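Local coordinates for protein L-ribulose 3-epimerase (PDB 3VYL) that interconverts ketoses by epimerization at C3, acting most efficiently on L-ribulose and, less efficiently, on D-psicose and D-tagatose, with a bound manganese ion, at residues A[32-37]-A[202-207]; A[63-68]-A[89-94]; A[106-111]-A[155-160]; A[128-133]-A[144-149]; A[165-170]-A[175-180]. One frame throughout, in Å; residues are numbered along the deposited sequence.

Contact 1 of 5, residues A[32-37]-A[202-207]; sequences FDLIEF and IGYVHI. With MN (manganese (II) ion), chain I.
L34 touches Y204 across the interior of a TIM barrel, where strands 34-37 and 202-207 face each other with axes at 88° and 11.6 Å apart at their closest. Its CD2 methyl rests 3.7 Å from the hydroxyl OH of Y204. Two residues on, E36 carries the contact: CG lies anti to the backbone N (chi1 -177°) and the chain stays extended, which thrusts the carboxylate through the barrel core to the edge of the H206 ring. Carboxylate and imidazole are nearly coplanar, 12° apart, and NE2 of H206 donates to both oxygens of E36 through their syn lone pairs. OH of Y204 donates to OE1 of E36 at 2.8 Å from above the carboxylate plane, while OG of S64 hydrogen-bonds OE2. An alanine in place of E36 is likely to leave NE2 of H206 without its acceptor and the imidazole freer to turn. E36 is thus a second-shell partner of a metal ligand: through the other nitrogen of the same ring, ND1, H206 binds manganese at 2.2 Å.

Contact 2 of 5, residues A[63-68]-A[89-94]; sequences ISIGLP and NQTIAL
Strand 63-66 and helix 89-94 run nearly antiparallel, 163° between their directions, with axes 9.4 Å apart at closest approach and the CA atoms of I63 and T91 the nearest pair. T91 is the centre of the contact, pointing from the helix toward the strand between I63 and I65. With OG1 anti to the carbonyl carbon (chi1 -49°), CG2 of T91 falls anti to the backbone N and packs on CG2 of I63 at 3.8 Å and on CG2 of I65 at 4.0 Å, a methyl set against two branches of the strand. The hydroxyl OG1 faces CD1 of I65 at 3.8 Å, an apolar neighbour; its polar partner is the carbonyl of I87 one helical turn back. A turn further along, CD2 of L94 meets the CG2 branch of I63 at 4.3 Å, which thus lies against both helix residues. The strand and helix belong to the beta-alpha-beta unit 60-66, 78-98, 102-104 of the barrel: Y39 borders I65 and T91, strand 102-104 pairs with the strand, and I92 turns to helix 120-139.

Contact 3 of 5, residues A[106-111]-A[155-160]; sequences ILSAGH and NLLNTA
Two loops that follow barrel strands meet here: residues 106-111 lie between strand 102-104 and helix 120-139, and residues 155-160 lead from strand 143-147 to helix 160-170. S108 and A109 of the first face L156 and L157 of the second. The CD1 methyl of L157 lies against the hydroxyl OG of S108 at 3.4 Å and reaches CB of the same serine as well, an apolar tip covering a polar group. That hydroxyl still has a partner: a water donates to OG of S108 at 2.7 Å and accepts from the backbone N of L157 at 3.0 Å, so the loops are bridged beside the methyl contact. In a TIM barrel such loops at the C-terminal ends of the strands surround the active-site mouth, and the nearest side-chain atom of S108 is about 12 Å from the manganese. L156 completes the contact. Its CG stands anti to the backbone N (chi1 -157°), and CD2 comes up against both the carbonyl O of S108, 3.7 Å away, and CB of A109, 4.1 Å away. W123 of helix 120-139 packs on both leucines, and the hydroxyl of S126 in that helix bonds the carbonyl of S108. Beyond them, W259 of a second subunit packs on N155.

Contact 4 of 5, residues A[128-133]-A[144-149]; sequences AALAKV and LNLEIV. With MN (manganese (II) ion), chain I.
L130 projects from helix 128-133 as a forked knob whose two methyls are shared between two outward, helix-facing residues of strand 144-147, L144 and L146. CD2 of L130 meets CD1 of L144 at 3.9 Å, the two side chains passing at a slant, while the other prong, CD1, lies 4.1 Å from CD1 of L146 as these chains slide past each other in opposite directions. The fork thus straddles the strand positions two residues apart. From the strand side the bump is the CD1 methyl of L144: with CG anti to the carbonyl carbon (chi1 -64°), it enters the hollow between L130 and V133, approaching the backbone C of V133 at 4.1 Å and its CG1 branch at 4.4 Å. All of this is methyl against methyl or backbone, and all four residues are buried. F166 of helix 160-170 packs on L130 and L146, and L88 of helix 78-98 covers L130 and V133. On the strand's other side E147 extends into the barrel, where its OE2 binds manganese at 2.1 Å. Helix and strand run at 148° to each other, an orientation characteristic of a beta-alpha-beta unit in a TIM barrel, with an apolar outer strand face under the helix and a metal ligand on the inner one.

Contact 5 of 5, residues A[165-170]-A[175-180]; sequences AFIEDT and IFLHLD. With MN (manganese (II) ion), chain I.
I167 lies over the start of strand 175-180, its CD1 methyl 3.4 Å from the carbonyl O of I175 and 3.9 Å from CD2 of L177. Its CG1, anti to the carbonyl carbon (chi1 -71°), packs on CG2 of I175 at 3.8 Å, the two isoleucines lying side by side and pointing opposite ways. The other end of I175 goes to T170: CD1 and OG1 meet tip to tip at 3.8 Å. An alanine here instead of I167 would probably open a gap between the helix and L177 and leave CG2 of I175 without its neighbour. One shell out, OG1 of T170 donates to the carbonyl O of I167 at 2.6 Å, in the carbonyl plane on a lone pair, a bond that holds the threonine's rotation. D169 makes a salt bridge to K296 of a third subunit. At the strand's far end OD2 of D180 binds manganese at 2.1 Å. Helix 165-170 and strand 175-180 run at 166°, closing a beta-alpha-beta unit of the metal-dependent TIM barrel.

In the fold
From the N terminus, contact 1 opens on strand 34-37 and closes only on strand 202-207, so its loop holds all the others. Inside it contact 2 closes first, setting helix 78-98 on strand 60-66. Contact 3 then opens, and contact 4 nests within it, putting helix 120-139 against strand 143-147 before the loop at 155-160 is reached; contact 5 follows in series. None cross. Contacts 2, 4 and 5 tie helices to the outside of the barrel, contact 3 joins two loops, and contact 1 spans the interior. Probable backbone bonds join neighbouring strands of contacts 1 and 2, 4 and 5, and 5 and 1. Contacts 1, 4 and 5 each supply a manganese ligand, with E241 as the fourth.

Contact 1 of 5, residues A[32-37]-A[202-207]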
# COMPACT_ATOMS: atom_id res chain seq x y z
N PHE A 32 2.73 28.15 -4.68
CA PHE A 32 1.71 27.73 -5.63
C PHE A 32 1.62 28.75 -6.74
O PHE A 32 2.08 29.86 -6.57
CB PHE A 32 0.36 27.60 -4.91
CG PHE A 32 0.30 26.42 -3.98
CD1 PHE A 32 -0.21 25.20 -4.43
CD2 PHE A 32 0.76 26.52 -2.67
CE1 PHE A 32 -0.27 24.11 -3.58
CE2 PHE A 32 0.71 25.43 -1.81
CZ PHE A 32 0.19 24.22 -2.26
N ASP A 33 1.03 28.39 -7.87
CA ASP A 33 0.89 29.36 -8.95
C ASP A 33 -0.49 29.34 -9.63
O ASP A 33 -0.65 29.78 -10.77
CB ASP A 33 2.05 29.27 -9.96
CG ASP A 33 2.40 27.85 -10.32
OD1 ASP A 33 1.49 27.09 -10.74
OD2 ASP A 33 3.60 27.49 -10.19
N LEU A 34 -1.47 28.84 -8.90
CA LEU A 34 -2.87 29.11 -9.23
C LEU A 34 -3.63 29.40 -7.93
O LEU A 34 -3.17 29.04 -6.84
CB LEU A 34 -3.48 27.94 -9.99
CG LEU A 34 -4.92 28.07 -10.49
CD1 LEU A 34 -5.04 27.52 -11.90
CD2 LEU A 34 -5.88 27.36 -9.55
N ILE A 35 -4.77 30.09 -8.06
CA ILE A 35 -5.70 30.30 -6.95
C ILE A 35 -7.10 29.92 -7.38
O ILE A 35 -7.54 30.26 -8.48
CB ILE A 35 -5.64 31.75 -6.37
CG1 ILE A 35 -6.43 31.87 -5.05
CG2 ILE A 35 -6.14 32.79 -7.38
CD1 ILE A 35 -5.82 31.13 -3.88
N GLU A 36 -7.78 29.17 -6.52
CA GLU A 36 -9.16 28.81 -6.75
C GLU A 36 -10.06 29.60 -5.80
O GLU A 36 -9.88 29.57 -4.58
CB GLU A 36 -9.34 27.31 -6.55
CG GLU A 36 -10.74 26.75 -6.83
CD GLU A 36 -10.74 25.23 -6.77
OE1 GLU A 36 -9.64 24.66 -6.80
OE2 GLU A 36 -11.83 24.61 -6.70
N PHE A 37 -11.05 30.27 -6.35
CA PHE A 37 -11.98 31.04 -5.58
C PHE A 37 -13.30 30.37 -5.69
O PHE A 37 -13.62 29.90 -6.71
CB PHE A 37 -12.07 32.45 -6.15
CG PHE A 37 -10.92 33.33 -5.79
CD1 PHE A 37 -10.64 33.62 -4.50
CD2 PHE A 37 -10.13 33.86 -6.75
CE1 PHE A 37 -9.60 34.41 -4.16
CE2 PHE A 37 -9.10 34.67 -6.43
CZ PHE A 37 -8.82 34.93 -5.13
N ILE A 202 -10.52 14.35 -18.19
CA ILE A 202 -10.24 15.02 -16.93
C ILE A 202 -9.81 16.46 -17.16
O ILE A 202 -8.74 16.71 -17.72
CB ILE A 202 -9.16 14.31 -16.09
CG1 ILE A 202 -9.47 12.81 -15.94
CG2 ILE A 202 -9.05 14.96 -14.72
CD1 ILE A 202 -8.31 11.99 -15.41
N GLY A 203 -10.61 17.40 -16.67
CA GLY A 203 -10.33 18.82 -16.80
C GLY A 203 -9.66 19.47 -15.60
O GLY A 203 -9.02 20.52 -15.74
N TYR A 204 -9.81 18.87 -14.43
CA TYR A 204 -9.27 19.48 -13.21
C TYR A 204 -9.18 18.44 -12.08
O TYR A 204 -9.97 17.49 -12.03
CB TYR A 204 -10.17 20.66 -12.81
CG TYR A 204 -9.61 21.67 -11.84
CD1 TYR A 204 -10.36 22.08 -10.74
CD2 TYR A 204 -8.34 22.23 -12.02
CE1 TYR A 204 -9.88 23.02 -9.84
CE2 TYR A 204 -7.84 23.16 -11.12
CZ TYR A 204 -8.61 23.55 -10.04
OH TYR A 204 -8.14 24.48 -9.12
N VAL A 205 -8.21 18.62 -11.18
CA VAL A 205 -8.04 17.69 -10.06
C VAL A 205 -7.87 18.40 -8.72
O VAL A 205 -7.11 19.37 -8.60
CB VAL A 205 -6.83 16.73 -10.30
CG1 VAL A 205 -6.45 16.01 -9.01
CG2 VAL A 205 -7.15 15.73 -11.40
N HIS A 206 -8.59 17.91 -7.70
CA HIS A 206 -8.32 18.33 -6.32
C HIS A 206 -7.51 17.31 -5.60
O HIS A 206 -7.89 16.14 -5.51
CB HIS A 206 -9.61 18.56 -5.56
CG HIS A 206 -10.22 19.93 -5.75
ND1 HIS A 206 -11.54 20.16 -5.59
CD2 HIS A 206 -9.64 21.15 -6.10
CE1 HIS A 206 -11.80 21.46 -5.82
NE2 HIS A 206 -10.64 22.07 -6.14
N ILE A 207 -6.38 17.73 -5.06
CA ILE A 207 -5.60 16.92 -4.15
C ILE A 207 -6.04 17.22 -2.72
O ILE A 207 -5.94 18.35 -2.26
CB ILE A 207 -4.09 17.18 -4.34
CG1 ILE A 207 -3.66 16.79 -5.76
CG2 ILE A 207 -3.25 16.44 -3.31
CD1 ILE A 207 -3.99 15.36 -6.17
MN MN I . -13.05 19.26 -4.30
O HOH W 1 -14.88 19.90 -2.94

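Contact 2 of 5, residues A[63-68]-A[89-94]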
# COMPACT_ATOMS: atom_id res chain seq x y z
N ILE A 63 -12.54 29.07 -10.84
CA ILE A 63 -13.65 29.25 -9.93
C ILE A 63 -14.44 27.94 -9.77
O ILE A 63 -14.81 27.28 -10.75
CB ILE A 63 -14.60 30.40 -10.36
CG1 ILE A 63 -13.82 31.67 -10.73
CG2 ILE A 63 -15.64 30.67 -9.28
CD1 ILE A 63 -13.20 32.42 -9.56
N SER A 64 -14.67 27.57 -8.51
CA SER A 64 -15.47 26.41 -8.18
C SER A 64 -16.61 26.85 -7.30
O SER A 64 -16.42 27.70 -6.43
CB SER A 64 -14.63 25.39 -7.42
OG SER A 64 -14.28 25.89 -6.14
N ILE A 65 -17.78 26.27 -7.51
CA ILE A 65 -18.93 26.50 -6.64
C ILE A 65 -19.63 25.16 -6.40
O ILE A 65 -19.28 24.14 -7.01
CB ILE A 65 -19.94 27.49 -7.26
CG1 ILE A 65 -20.54 26.92 -8.55
CG2 ILE A 65 -19.30 28.84 -7.52
CD1 ILE A 65 -21.85 27.57 -8.95
N GLY A 66 -20.61 25.18 -5.50
CA GLY A 66 -21.53 24.07 -5.32
C GLY A 66 -22.92 24.65 -5.38
O GLY A 66 -23.26 25.50 -4.58
N LEU A 67 -23.73 24.20 -6.34
CA LEU A 67 -25.08 24.75 -6.50
C LEU A 67 -25.85 24.65 -5.19
O LEU A 67 -25.70 23.67 -4.47
CB LEU A 67 -25.85 24.04 -7.63
CG LEU A 67 -25.50 24.36 -9.10
CD1 LEU A 67 -26.23 23.45 -10.06
CD2 LEU A 67 -25.78 25.82 -9.43
N PRO A 68 -26.64 25.70 -4.86
CA PRO A 68 -27.51 25.66 -3.67
C PRO A 68 -28.75 24.81 -3.92
O PRO A 68 -29.12 24.62 -5.07
CB PRO A 68 -27.91 27.12 -3.47
CG PRO A 68 -27.80 27.73 -4.82
CD PRO A 68 -26.66 27.03 -5.50
N ASN A 89 -24.45 30.90 -15.23
CA ASN A 89 -24.13 31.97 -16.19
C ASN A 89 -23.31 33.09 -15.55
O ASN A 89 -22.39 33.64 -16.17
CB ASN A 89 -25.40 32.54 -16.82
CG ASN A 89 -26.01 31.61 -17.86
OD1 ASN A 89 -25.31 30.93 -18.61
ND2 ASN A 89 -27.34 31.58 -17.91
N GLN A 90 -23.65 33.42 -14.31
CA GLN A 90 -22.95 34.47 -13.59
C GLN A 90 -21.52 34.04 -13.25
O GLN A 90 -20.58 34.80 -13.44
CB GLN A 90 -23.73 34.85 -12.33
CG GLN A 90 -23.53 36.29 -11.88
CD GLN A 90 -24.48 36.69 -10.76
OE1 GLN A 90 -25.54 36.08 -10.57
NE2 GLN A 90 -24.10 37.72 -10.00
N THR A 91 -21.38 32.81 -12.77
CA THR A 91 -20.08 32.23 -12.43
C THR A 91 -19.12 32.20 -13.62
O THR A 91 -17.91 32.41 -13.47
CB THR A 91 -20.24 30.81 -11.84
OG1 THR A 91 -21.24 30.83 -10.82
CG2 THR A 91 -18.92 30.31 -11.24
N ILE A 92 -19.67 31.91 -14.80
CA ILE A 92 -18.90 31.92 -16.04
C ILE A 92 -18.33 33.32 -16.30
O ILE A 92 -17.10 33.48 -16.40
CB ILE A 92 -19.75 31.43 -17.22
CG1 ILE A 92 -20.06 29.94 -17.06
CG2 ILE A 92 -19.02 31.69 -18.53
CD1 ILE A 92 -21.02 29.38 -18.09
N ALA A 93 -19.21 34.32 -16.36
CA ALA A 93 -18.80 35.71 -16.56
C ALA A 93 -17.79 36.17 -15.51
O ALA A 93 -16.86 36.93 -15.82
CB ALA A 93 -20.01 36.63 -16.59
N LEU A 94 -17.95 35.71 -14.27
CA LEU A 94 -16.94 35.97 -13.25
C LEU A 94 -15.56 35.39 -13.64
O LEU A 94 -14.56 36.10 -13.62
CB LEU A 94 -17.38 35.46 -11.88
CG LEU A 94 -16.40 35.67 -10.72
CD1 LEU A 94 -16.34 37.14 -10.31
CD2 LEU A 94 -16.77 34.81 -9.53

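Contact 3 of 5, residues A[106-111]-A[155-160]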
# COMPACT_ATOMS: atom_id res chain seq x y z
N ILE A 106 -19.41 21.51 -7.97
CA ILE A 106 -20.60 20.73 -8.15
C ILE A 106 -21.56 21.53 -8.95
O ILE A 106 -22.14 22.46 -8.50
CB ILE A 106 -21.23 20.37 -6.81
CG1 ILE A 106 -20.16 19.96 -5.83
CG2 ILE A 106 -22.16 19.20 -6.96
CD1 ILE A 106 -20.73 19.12 -4.74
N LEU A 107 -21.69 21.12 -10.18
CA LEU A 107 -22.29 21.87 -11.22
C LEU A 107 -23.44 21.12 -11.75
O LEU A 107 -24.13 21.60 -12.59
CB LEU A 107 -21.27 22.01 -12.32
CG LEU A 107 -20.43 23.26 -12.43
CD1 LEU A 107 -19.78 23.71 -11.18
CD2 LEU A 107 -19.39 23.06 -13.48
N SER A 108 -23.63 19.92 -11.28
CA SER A 108 -24.63 19.02 -11.87
C SER A 108 -25.91 18.83 -11.06
O SER A 108 -26.87 18.26 -11.57
CB SER A 108 -24.00 17.65 -12.08
OG SER A 108 -23.08 17.36 -11.04
N ALA A 109 -25.90 19.27 -9.81
CA ALA A 109 -26.99 19.03 -8.89
C ALA A 109 -26.69 19.76 -7.59
O ALA A 109 -25.60 20.34 -7.44
CB ALA A 109 -27.14 17.54 -8.63
N GLY A 110 -27.64 19.78 -6.65
CA GLY A 110 -27.40 20.49 -5.40
C GLY A 110 -26.25 19.91 -4.59
O GLY A 110 -26.13 18.69 -4.49
N HIS A 111 -25.40 20.78 -4.06
CA HIS A 111 -24.36 20.41 -3.08
C HIS A 111 -24.95 20.14 -1.71
O HIS A 111 -25.42 21.05 -1.03
CB HIS A 111 -23.30 21.51 -2.96
CG HIS A 111 -22.10 21.13 -2.12
ND1 HIS A 111 -21.23 22.05 -1.63
CD2 HIS A 111 -21.63 19.89 -1.69
CE1 HIS A 111 -20.25 21.42 -0.94
NE2 HIS A 111 -20.50 20.11 -0.98
N ASN A 155 -26.28 13.42 -4.89
CA ASN A 155 -26.79 12.11 -5.13
C ASN A 155 -26.68 11.66 -6.54
O ASN A 155 -27.16 10.63 -6.88
CB ASN A 155 -28.20 11.96 -4.60
CG ASN A 155 -29.19 12.75 -5.37
OD1 ASN A 155 -28.85 13.62 -6.09
ND2 ASN A 155 -30.41 12.44 -5.18
N LEU A 156 -26.02 12.43 -7.37
CA LEU A 156 -26.00 12.10 -8.76
C LEU A 156 -24.69 11.57 -9.27
O LEU A 156 -24.61 10.46 -9.64
CB LEU A 156 -26.40 13.33 -9.57
CG LEU A 156 -26.97 13.22 -10.97
CD1 LEU A 156 -28.21 12.39 -10.98
CD2 LEU A 156 -27.29 14.60 -11.46
N LEU A 157 -23.67 12.39 -9.29
CA LEU A 157 -22.40 11.93 -9.79
C LEU A 157 -21.39 11.71 -8.72
O LEU A 157 -20.76 12.62 -8.28
CB LEU A 157 -21.85 12.94 -10.77
CG LEU A 157 -22.74 13.53 -11.82
CD1 LEU A 157 -21.95 14.53 -12.60
CD2 LEU A 157 -23.25 12.49 -12.76
N ASN A 158 -21.22 10.45 -8.37
CA ASN A 158 -20.36 10.07 -7.28
C ASN A 158 -19.20 9.30 -7.80
O ASN A 158 -18.30 9.03 -7.11
CB ASN A 158 -21.10 9.20 -6.25
CG ASN A 158 -22.29 9.89 -5.65
OD1 ASN A 158 -22.25 11.03 -5.29
ND2 ASN A 158 -23.36 9.18 -5.55
N THR A 159 -19.26 8.92 -9.05
CA THR A 159 -18.25 8.03 -9.63
C THR A 159 -17.72 8.58 -10.96
O THR A 159 -18.47 9.18 -11.74
CB THR A 159 -18.85 6.61 -9.72
OG1 THR A 159 -18.28 5.80 -8.68
CG2 THR A 159 -18.63 5.95 -11.07
N ALA A 160 -16.42 8.41 -11.23
CA ALA A 160 -15.83 8.91 -12.49
C ALA A 160 -16.53 8.31 -13.71
O ALA A 160 -16.71 8.99 -14.72
CB ALA A 160 -14.34 8.65 -12.54
O HOH W 2 -23.68 15.42 -9.31

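Contact 4 of 5, residues A[128-133]-A[144-149]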
# COMPACT_ATOMS: atom_id res chain seq x y z
N ALA A 128 -29.33 17.89 -20.04
CA ALA A 128 -29.94 18.81 -21.01
C ALA A 128 -29.55 20.25 -20.72
O ALA A 128 -29.15 20.98 -21.62
CB ALA A 128 -31.45 18.64 -21.05
N ALA A 129 -29.64 20.64 -19.45
CA ALA A 129 -29.34 22.01 -19.07
C ALA A 129 -27.87 22.35 -19.21
O ALA A 129 -27.52 23.43 -19.72
CB ALA A 129 -29.83 22.29 -17.65
N LEU A 130 -27.00 21.44 -18.75
CA LEU A 130 -25.56 21.69 -18.80
C LEU A 130 -25.01 21.69 -20.23
O LEU A 130 -24.10 22.47 -20.55
CB LEU A 130 -24.78 20.73 -17.90
CG LEU A 130 -24.74 21.11 -16.41
CD1 LEU A 130 -24.30 19.92 -15.58
CD2 LEU A 130 -23.84 22.32 -16.14
N ALA A 131 -25.58 20.84 -21.09
CA ALA A 131 -25.33 20.90 -22.53
C ALA A 131 -25.43 22.35 -23.06
O ALA A 131 -24.62 22.76 -23.90
CB ALA A 131 -26.28 19.99 -23.28
N LYS A 132 -26.40 23.11 -22.56
CA LYS A 132 -26.60 24.49 -23.00
C LYS A 132 -25.63 25.47 -22.35
O LYS A 132 -25.08 26.35 -23.02
CB LYS A 132 -28.04 24.94 -22.74
CG LYS A 132 -29.06 24.27 -23.65
CD LYS A 132 -30.24 25.20 -23.92
CE LYS A 132 -31.18 25.34 -22.73
NZ LYS A 132 -31.85 24.05 -22.39
N VAL A 133 -25.42 25.31 -21.05
CA VAL A 133 -24.58 26.22 -20.30
C VAL A 133 -23.12 26.09 -20.74
O VAL A 133 -22.32 27.03 -20.60
CB VAL A 133 -24.73 25.98 -18.79
CG1 VAL A 133 -23.91 26.98 -17.98
CG2 VAL A 133 -26.19 26.04 -18.39
N LEU A 144 -16.27 23.74 -18.69
CA LEU A 144 -17.02 23.29 -17.51
C LEU A 144 -16.47 21.94 -17.02
O LEU A 144 -16.47 20.94 -17.76
CB LEU A 144 -18.53 23.15 -17.81
CG LEU A 144 -19.48 24.31 -18.17
CD1 LEU A 144 -20.91 23.77 -18.25
CD2 LEU A 144 -19.41 25.51 -17.23
N ASN A 145 -16.01 21.91 -15.78
CA ASN A 145 -15.52 20.68 -15.17
C ASN A 145 -16.41 20.23 -14.03
O ASN A 145 -16.46 20.88 -12.98
CB ASN A 145 -14.07 20.84 -14.71
CG ASN A 145 -13.24 21.62 -15.71
OD1 ASN A 145 -13.37 22.84 -15.82
ND2 ASN A 145 -12.39 20.91 -16.45
N LEU A 146 -17.10 19.13 -14.26
CA LEU A 146 -18.08 18.57 -13.34
C LEU A 146 -17.41 17.86 -12.16
O LEU A 146 -16.78 16.82 -12.37
CB LEU A 146 -18.94 17.58 -14.10
CG LEU A 146 -20.28 18.04 -14.68
CD1 LEU A 146 -20.25 19.42 -15.31
CD2 LEU A 146 -20.79 16.99 -15.65
N GLU A 147 -17.53 18.40 -10.94
CA GLU A 147 -16.93 17.72 -9.78
C GLU A 147 -17.73 16.50 -9.40
O GLU A 147 -18.96 16.54 -9.27
CB GLU A 147 -16.67 18.61 -8.55
CG GLU A 147 -15.64 17.98 -7.61
CD GLU A 147 -15.23 18.83 -6.41
OE1 GLU A 147 -15.66 19.99 -6.29
OE2 GLU A 147 -14.46 18.34 -5.56
N ILE A 148 -16.99 15.41 -9.25
CA ILE A 148 -17.51 14.13 -8.83
C ILE A 148 -17.31 14.03 -7.33
O ILE A 148 -16.18 14.15 -6.84
CB ILE A 148 -16.73 13.00 -9.53
CG1 ILE A 148 -16.71 13.24 -11.04
CG2 ILE A 148 -17.31 11.64 -9.17
CD1 ILE A 148 -18.07 13.26 -11.72
N VAL A 149 -18.40 13.84 -6.59
CA VAL A 149 -18.34 13.92 -5.13
C VAL A 149 -18.95 12.71 -4.44
O VAL A 149 -19.63 11.89 -5.08
CB VAL A 149 -18.98 15.24 -4.59
CG1 VAL A 149 -18.21 16.45 -5.10
CG2 VAL A 149 -20.44 15.34 -4.97
MN MN I . -13.05 19.26 -4.30
O HOH W 1 -14.88 19.90 -2.94

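Contact 5 of 5, residues A[165-170]-A[175-180]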
# COMPACT_ATOMS: atom_id res chain seq x y z
N ALA A 165 -20.34 8.73 -18.45
CA ALA A 165 -21.67 8.47 -19.00
C ALA A 165 -22.49 9.74 -19.07
O ALA A 165 -23.12 10.04 -20.10
CB ALA A 165 -22.40 7.44 -18.16
N PHE A 166 -22.50 10.49 -17.97
CA PHE A 166 -23.23 11.75 -17.92
C PHE A 166 -22.77 12.69 -19.03
O PHE A 166 -23.60 13.21 -19.77
CB PHE A 166 -23.09 12.40 -16.55
CG PHE A 166 -23.89 13.65 -16.39
CD1 PHE A 166 -25.23 13.59 -16.00
CD2 PHE A 166 -23.32 14.89 -16.64
CE1 PHE A 166 -25.98 14.74 -15.85
CE2 PHE A 166 -24.06 16.05 -16.49
CZ PHE A 166 -25.39 15.97 -16.10
N ILE A 167 -21.46 12.91 -19.13
CA ILE A 167 -20.88 13.74 -20.18
C ILE A 167 -21.32 13.25 -21.56
O ILE A 167 -21.78 14.04 -22.40
CB ILE A 167 -19.35 13.77 -20.10
CG1 ILE A 167 -18.91 14.57 -18.87
CG2 ILE A 167 -18.77 14.37 -21.38
CD1 ILE A 167 -17.41 14.67 -18.68
N GLU A 168 -21.21 11.94 -21.76
CA GLU A 168 -21.67 11.27 -22.97
C GLU A 168 -23.07 11.75 -23.33
O GLU A 168 -23.32 12.13 -24.47
CB GLU A 168 -21.66 9.76 -22.75
CG GLU A 168 -21.27 8.91 -23.93
CD GLU A 168 -20.99 7.47 -23.52
OE1 GLU A 168 -21.42 6.54 -24.24
OE2 GLU A 168 -20.34 7.26 -22.47
N ASP A 169 -23.97 11.74 -22.35
CA ASP A 169 -25.37 12.15 -22.53
C ASP A 169 -25.57 13.63 -22.85
O ASP A 169 -26.58 13.99 -23.46
CB ASP A 169 -26.21 11.77 -21.31
CG ASP A 169 -26.35 10.27 -21.14
OD1 ASP A 169 -25.85 9.52 -22.01
OD2 ASP A 169 -26.97 9.83 -20.15
N THR A 170 -24.63 14.48 -22.45
CA THR A 170 -24.75 15.93 -22.70
C THR A 170 -24.43 16.28 -24.16
O THR A 170 -24.80 17.35 -24.64
CB THR A 170 -23.86 16.78 -21.77
OG1 THR A 170 -22.47 16.53 -22.06
CG2 THR A 170 -24.17 16.49 -20.31
N ILE A 175 -17.60 19.99 -21.70
CA ILE A 175 -17.82 19.47 -20.37
C ILE A 175 -16.81 18.36 -20.05
O ILE A 175 -16.80 17.30 -20.69
CB ILE A 175 -19.28 19.02 -20.15
CG1 ILE A 175 -20.23 20.21 -20.29
CG2 ILE A 175 -19.44 18.38 -18.78
CD1 ILE A 175 -21.69 19.84 -20.39
N PHE A 176 -15.96 18.62 -19.06
CA PHE A 176 -14.97 17.66 -18.61
C PHE A 176 -15.21 17.22 -17.16
O PHE A 176 -16.18 17.64 -16.52
CB PHE A 176 -13.56 18.25 -18.78
CG PHE A 176 -13.24 18.63 -20.19
CD1 PHE A 176 -12.99 17.66 -21.16
CD2 PHE A 176 -13.19 19.98 -20.57
CE1 PHE A 176 -12.69 18.02 -22.47
CE2 PHE A 176 -12.90 20.34 -21.88
CZ PHE A 176 -12.65 19.36 -22.82
N LEU A 177 -14.32 16.36 -16.66
CA LEU A 177 -14.41 15.86 -15.28
C LEU A 177 -13.50 16.62 -14.33
O LEU A 177 -12.36 16.97 -14.66
CB LEU A 177 -14.08 14.37 -15.20
CG LEU A 177 -15.05 13.37 -15.79
CD1 LEU A 177 -14.42 11.99 -15.69
CD2 LEU A 177 -16.41 13.42 -15.10
N HIS A 178 -14.04 16.85 -13.14
CA HIS A 178 -13.30 17.39 -12.02
C HIS A 178 -13.30 16.30 -11.00
O HIS A 178 -14.33 15.97 -10.40
CB HIS A 178 -13.98 18.67 -11.53
CG HIS A 178 -13.33 19.28 -10.30
ND1 HIS A 178 -13.91 20.29 -9.61
CD2 HIS A 178 -12.16 18.98 -9.62
CE1 HIS A 178 -13.14 20.62 -8.57
NE2 HIS A 178 -12.07 19.82 -8.57
N LEU A 179 -12.14 15.67 -10.84
CA LEU A 179 -11.95 14.60 -9.87
C LEU A 179 -11.31 15.11 -8.56
O LEU A 179 -10.47 16.03 -8.58
CB LEU A 179 -11.10 13.49 -10.50
CG LEU A 179 -11.64 12.81 -11.76
CD1 LEU A 179 -10.68 11.71 -12.19
CD2 LEU A 179 -13.03 12.24 -11.57
N ASP A 180 -11.70 14.51 -7.44
CA ASP A 180 -11.20 14.94 -6.14
C ASP A 180 -10.81 13.71 -5.30
O ASP A 180 -11.66 12.90 -4.94
CB ASP A 180 -12.27 15.80 -5.45
CG ASP A 180 -11.84 16.32 -4.09
OD1 ASP A 180 -11.20 15.57 -3.33
OD2 ASP A 180 -12.20 17.48 -3.75
MN MN I . -13.05 19.26 -4.30
O HOH W 1 -14.88 19.90 -2.94